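Local coordinates for protein OS-9 homolog (Saccharomyces cerevisiae, PDB 2YMA) that acts as an endoplasmic reticulum lectin that recruits misfolded lumenal glycoproteins for degradation by the HRD1 ubiquitin ligase complex, this chain being its dimerization domain, at residues R34-W47 with A89-L102. Sequence-based numbering, arbitrary orientation.
Sequences RDKLMVTDNAMSNW and AEVVDMKDRFQTTL
Trp47 lays one face of its indole on the classic beta bulge at Gln99 and Thr100, two residues that both face Val91. The bulge borders a parallel pair, strands 36-39 and 89-92, in the mixed sheet of the Yos9 dimerization domain. Gln99 CB sits over the five-membered ring, 3.8 Å from its centroid, and Thr100 CG2 covers the six-membered ring, each a CH-pi contact. Val91 CG1 approaches the ring obliquely. Tyr54 of helix 52-67 and Phe116 of strand 112-117 add edge-to-face contacts, so the indole sits between helix and sheet. At the far end of the contact, the Arg34 guanidinium meets Glu90 OE2 at its edge in a salt bridge, although the position of NH2 is less sure. Water 1 also lies at this edge, in the guanidinium plane. Arg34 NH1 is held by the carbonyls of Asn123 and Asn126.

Between these ends, Leu37 N bonds to Glu90 O, Val92 N to Leu37 O, and Val39 N to Val92 O. Water 1 extends the pairing by bridging Asp35 O and Glu90 N. On the side of Leu37 and Val91, Leu37 CD1 touches Leu102 CD1 at 4.2 Å. On the side of Met38 and Val92, Met38 SD lies against Met94, whose CG also meets Thr40 CG2 at 3.6 Å. Lys36 runs extended beyond CG (chi2 -172°), which carries its amine across Val92 to the turn at Asp93-Asp96. There NZ forms a salt bridge with Asp96 OD1, 2.7 Å away on the syn side of the carboxylate.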
# COMPACT_ATOMS: atom_id res chain seq x y z
N ARG A 34 4.60 -0.25 -13.92
CA ARG A 34 5.15 0.35 -12.71
C ARG A 34 6.64 0.18 -12.50
O ARG A 34 7.26 -0.75 -13.02
CB ARG A 34 4.38 -0.09 -11.46
CG ARG A 34 4.17 -1.55 -11.37
CD ARG A 34 3.41 -1.92 -10.11
NE ARG A 34 3.61 -3.35 -9.85
CZ ARG A 34 2.74 -4.28 -10.17
NH1 ARG A 34 1.57 -3.95 -10.71
NH2 ARG A 34 3.01 -5.56 -9.93
N ASP A 35 7.20 1.11 -11.74
CA ASP A 35 8.61 1.10 -11.41
C ASP A 35 8.89 -0.10 -10.48
O ASP A 35 8.03 -0.49 -9.71
CB ASP A 35 8.99 2.43 -10.74
CG ASP A 35 8.72 3.65 -11.65
OD1 ASP A 35 9.05 3.61 -12.86
OD2 ASP A 35 8.20 4.68 -11.16
N LYS A 36 10.08 -0.69 -10.62
CA LYS A 36 10.56 -1.77 -9.77
C LYS A 36 11.88 -1.34 -9.16
O LYS A 36 12.47 -0.36 -9.60
CB LYS A 36 10.90 -3.01 -10.60
CG LYS A 36 9.79 -3.92 -11.00
CD LYS A 36 10.42 -5.16 -11.63
CE LYS A 36 9.39 -6.19 -12.01
NZ LYS A 36 10.02 -7.36 -12.68
N LEU A 37 12.36 -2.12 -8.19
CA LEU A 37 13.71 -1.95 -7.65
C LEU A 37 14.50 -3.24 -7.83
O LEU A 37 13.97 -4.34 -7.67
CB LEU A 37 13.67 -1.58 -6.17
CG LEU A 37 13.01 -0.25 -5.80
CD1 LEU A 37 12.86 -0.11 -4.30
CD2 LEU A 37 13.72 0.95 -6.43
N MET A 38 15.79 -3.10 -8.13
CA MET A 38 16.63 -4.28 -8.32
C MET A 38 17.87 -4.28 -7.43
O MET A 38 18.69 -3.35 -7.47
CB MET A 38 17.06 -4.44 -9.77
CG MET A 38 17.94 -5.66 -9.98
SD MET A 38 18.51 -5.81 -11.68
CE MET A 38 19.54 -4.35 -11.84
N VAL A 39 18.02 -5.35 -6.67
CA VAL A 39 19.15 -5.49 -5.77
C VAL A 39 20.23 -6.32 -6.45
O VAL A 39 19.95 -7.40 -6.96
CB VAL A 39 18.74 -6.15 -4.44
CG1 VAL A 39 19.94 -6.34 -3.53
CG2 VAL A 39 17.69 -5.29 -3.74
N THR A 40 21.45 -5.80 -6.47
CA THR A 40 22.58 -6.50 -7.09
C THR A 40 23.63 -6.85 -6.03
O THR A 40 24.58 -7.58 -6.31
CB THR A 40 23.23 -5.66 -8.21
OG1 THR A 40 23.76 -4.44 -7.65
CG2 THR A 40 22.19 -5.29 -9.26
N ASP A 41 23.43 -6.35 -4.82
CA ASP A 41 24.35 -6.56 -3.70
C ASP A 41 24.26 -7.99 -3.15
O ASP A 41 23.18 -8.43 -2.76
CB ASP A 41 24.02 -5.54 -2.60
CG ASP A 41 25.07 -5.48 -1.51
OD1 ASP A 41 25.89 -6.42 -1.39
OD2 ASP A 41 25.06 -4.47 -0.77
N ASN A 42 25.38 -8.70 -3.11
CA ASN A 42 25.42 -10.06 -2.57
C ASN A 42 25.18 -10.15 -1.07
O ASN A 42 24.84 -11.21 -0.55
CB ASN A 42 26.74 -10.75 -2.92
CG ASN A 42 26.64 -11.58 -4.18
OD1 ASN A 42 25.55 -12.01 -4.57
ND2 ASN A 42 27.78 -11.81 -4.82
N ALA A 43 25.36 -9.03 -0.38
CA ALA A 43 25.11 -8.97 1.05
C ALA A 43 23.62 -8.76 1.35
O ALA A 43 23.22 -8.65 2.51
CB ALA A 43 25.95 -7.89 1.70
N MET A 44 22.81 -8.69 0.29
CA MET A 44 21.36 -8.57 0.41
C MET A 44 20.67 -9.61 -0.46
O MET A 44 19.68 -9.31 -1.14
CB MET A 44 20.89 -7.18 -0.03
CG MET A 44 20.97 -6.09 1.01
SD MET A 44 20.42 -4.52 0.31
CE MET A 44 20.45 -3.50 1.76
N SER A 45 21.20 -10.83 -0.45
CA SER A 45 20.70 -11.91 -1.29
C SER A 45 19.63 -12.74 -0.57
O SER A 45 18.73 -13.31 -1.20
CB SER A 45 21.86 -12.80 -1.74
OG SER A 45 22.66 -13.17 -0.64
N ASN A 46 19.74 -12.78 0.75
CA ASN A 46 18.89 -13.61 1.60
C ASN A 46 17.86 -12.79 2.36
O ASN A 46 18.19 -12.14 3.36
CB ASN A 46 19.75 -14.41 2.57
CG ASN A 46 18.94 -15.27 3.52
OD1 ASN A 46 17.86 -14.87 3.99
ND2 ASN A 46 19.45 -16.46 3.81
N TRP A 47 16.61 -12.85 1.92
CA TRP A 47 15.56 -11.99 2.47
C TRP A 47 14.79 -12.56 3.66
O TRP A 47 13.75 -12.03 4.06
CB TRP A 47 14.62 -11.51 1.35
CG TRP A 47 15.31 -10.48 0.53
CD1 TRP A 47 16.13 -10.70 -0.55
CD2 TRP A 47 15.30 -9.07 0.75
NE1 TRP A 47 16.62 -9.51 -1.02
CE2 TRP A 47 16.12 -8.49 -0.24
CE3 TRP A 47 14.68 -8.23 1.68
CZ2 TRP A 47 16.33 -7.11 -0.33
CZ3 TRP A 47 14.88 -6.85 1.59
CH2 TRP A 47 15.70 -6.31 0.60
N ALA A 89 6.73 -1.02 -4.27
CA ALA A 89 7.43 -1.55 -5.43
C ALA A 89 7.96 -2.95 -5.14
O ALA A 89 8.39 -3.26 -4.01
CB ALA A 89 8.58 -0.62 -5.82
N GLU A 90 7.90 -3.81 -6.16
CA GLU A 90 8.55 -5.11 -6.08
C GLU A 90 10.05 -4.91 -6.04
O GLU A 90 10.61 -4.05 -6.74
CB GLU A 90 8.21 -5.98 -7.30
CG GLU A 90 6.75 -6.32 -7.48
CD GLU A 90 6.52 -7.30 -8.62
OE1 GLU A 90 7.50 -7.92 -9.08
OE2 GLU A 90 5.36 -7.46 -9.05
N VAL A 91 10.71 -5.69 -5.20
CA VAL A 91 12.16 -5.76 -5.21
C VAL A 91 12.55 -7.08 -5.85
O VAL A 91 12.18 -8.16 -5.37
CB VAL A 91 12.73 -5.65 -3.79
CG1 VAL A 91 14.22 -5.90 -3.80
CG2 VAL A 91 12.41 -4.28 -3.19
N VAL A 92 13.25 -7.01 -6.98
CA VAL A 92 13.69 -8.22 -7.67
C VAL A 92 15.21 -8.29 -7.68
O VAL A 92 15.88 -7.28 -7.45
CB VAL A 92 13.17 -8.28 -9.13
CG1 VAL A 92 11.65 -8.19 -9.16
CG2 VAL A 92 13.81 -7.18 -9.98
N ASP A 93 15.75 -9.48 -7.95
CA ASP A 93 17.18 -9.64 -8.17
C ASP A 93 17.55 -9.51 -9.64
O ASP A 93 16.72 -9.16 -10.48
CB ASP A 93 17.68 -10.98 -7.63
CG ASP A 93 17.07 -12.16 -8.36
OD1 ASP A 93 16.56 -11.97 -9.49
OD2 ASP A 93 17.09 -13.28 -7.79
N MET A 94 18.80 -9.82 -9.96
CA MET A 94 19.31 -9.63 -11.32
C MET A 94 18.72 -10.59 -12.35
O MET A 94 18.90 -10.40 -13.55
CB MET A 94 20.83 -9.73 -11.33
CG MET A 94 21.50 -8.50 -10.76
SD MET A 94 23.29 -8.63 -10.94
CE MET A 94 23.67 -9.85 -9.68
N LYS A 95 18.05 -11.63 -11.87
CA LYS A 95 17.34 -12.55 -12.76
C LYS A 95 15.83 -12.31 -12.68
O LYS A 95 15.02 -13.21 -12.97
CB LYS A 95 17.70 -14.01 -12.44
N ASP A 96 15.46 -11.10 -12.28
CA ASP A 96 14.07 -10.66 -12.19
C ASP A 96 13.16 -11.54 -11.32
O ASP A 96 11.96 -11.67 -11.57
CB ASP A 96 13.46 -10.49 -13.58
CG ASP A 96 12.35 -9.45 -13.59
OD1 ASP A 96 12.50 -8.43 -12.88
OD2 ASP A 96 11.34 -9.66 -14.30
N ARG A 97 13.74 -12.14 -10.29
CA ARG A 97 12.97 -12.94 -9.37
C ARG A 97 12.55 -12.11 -8.16
O ARG A 97 13.37 -11.36 -7.61
CB ARG A 97 13.78 -14.16 -8.94
CG ARG A 97 14.07 -15.11 -10.07
CD ARG A 97 15.10 -16.14 -9.66
NE ARG A 97 16.42 -15.52 -9.49
CZ ARG A 97 17.52 -16.18 -9.16
NH1 ARG A 97 17.47 -17.49 -8.95
NH2 ARG A 97 18.67 -15.53 -9.03
N PHE A 98 11.29 -12.23 -7.77
CA PHE A 98 10.72 -11.50 -6.64
C PHE A 98 11.42 -11.83 -5.32
O PHE A 98 11.62 -12.99 -4.98
CB PHE A 98 9.21 -11.78 -6.53
CG PHE A 98 8.52 -11.06 -5.40
CD1 PHE A 98 8.01 -9.77 -5.58
CD2 PHE A 98 8.36 -11.66 -4.16
CE1 PHE A 98 7.36 -9.11 -4.55
CE2 PHE A 98 7.71 -11.01 -3.12
CZ PHE A 98 7.21 -9.72 -3.32
N GLN A 99 11.80 -10.79 -4.57
CA GLN A 99 12.49 -10.97 -3.29
C GLN A 99 11.60 -10.50 -2.15
O GLN A 99 11.52 -11.14 -1.11
CB GLN A 99 13.81 -10.17 -3.26
CG GLN A 99 14.75 -10.47 -4.42
CD GLN A 99 15.16 -11.93 -4.47
OE1 GLN A 99 15.14 -12.56 -5.53
NE2 GLN A 99 15.54 -12.48 -3.32
N THR A 100 10.95 -9.35 -2.34
CA THR A 100 10.08 -8.77 -1.33
C THR A 100 9.37 -7.57 -1.93
O THR A 100 9.72 -7.10 -3.01
CB THR A 100 10.87 -8.29 -0.08
OG1 THR A 100 9.95 -8.00 0.98
CG2 THR A 100 11.69 -7.02 -0.41
N THR A 101 8.38 -7.06 -1.21
CA THR A 101 7.74 -5.82 -1.60
C THR A 101 8.25 -4.73 -0.66
O THR A 101 8.30 -4.92 0.57
CB THR A 101 6.19 -5.94 -1.61
OG1 THR A 101 5.78 -6.73 -2.74
CG2 THR A 101 5.54 -4.58 -1.73
N LEU A 102 8.66 -3.60 -1.23
CA LEU A 102 9.10 -2.47 -0.44
C LEU A 102 7.91 -1.54 -0.23
O LEU A 102 7.23 -1.15 -1.18
CB LEU A 102 10.24 -1.73 -1.14
CG LEU A 102 11.11 -0.68 -0.42
CD1 LEU A 102 10.70 0.69 -0.82
CD2 LEU A 102 11.09 -0.80 1.09
O HOH W 1 6.97 -2.69 -8.59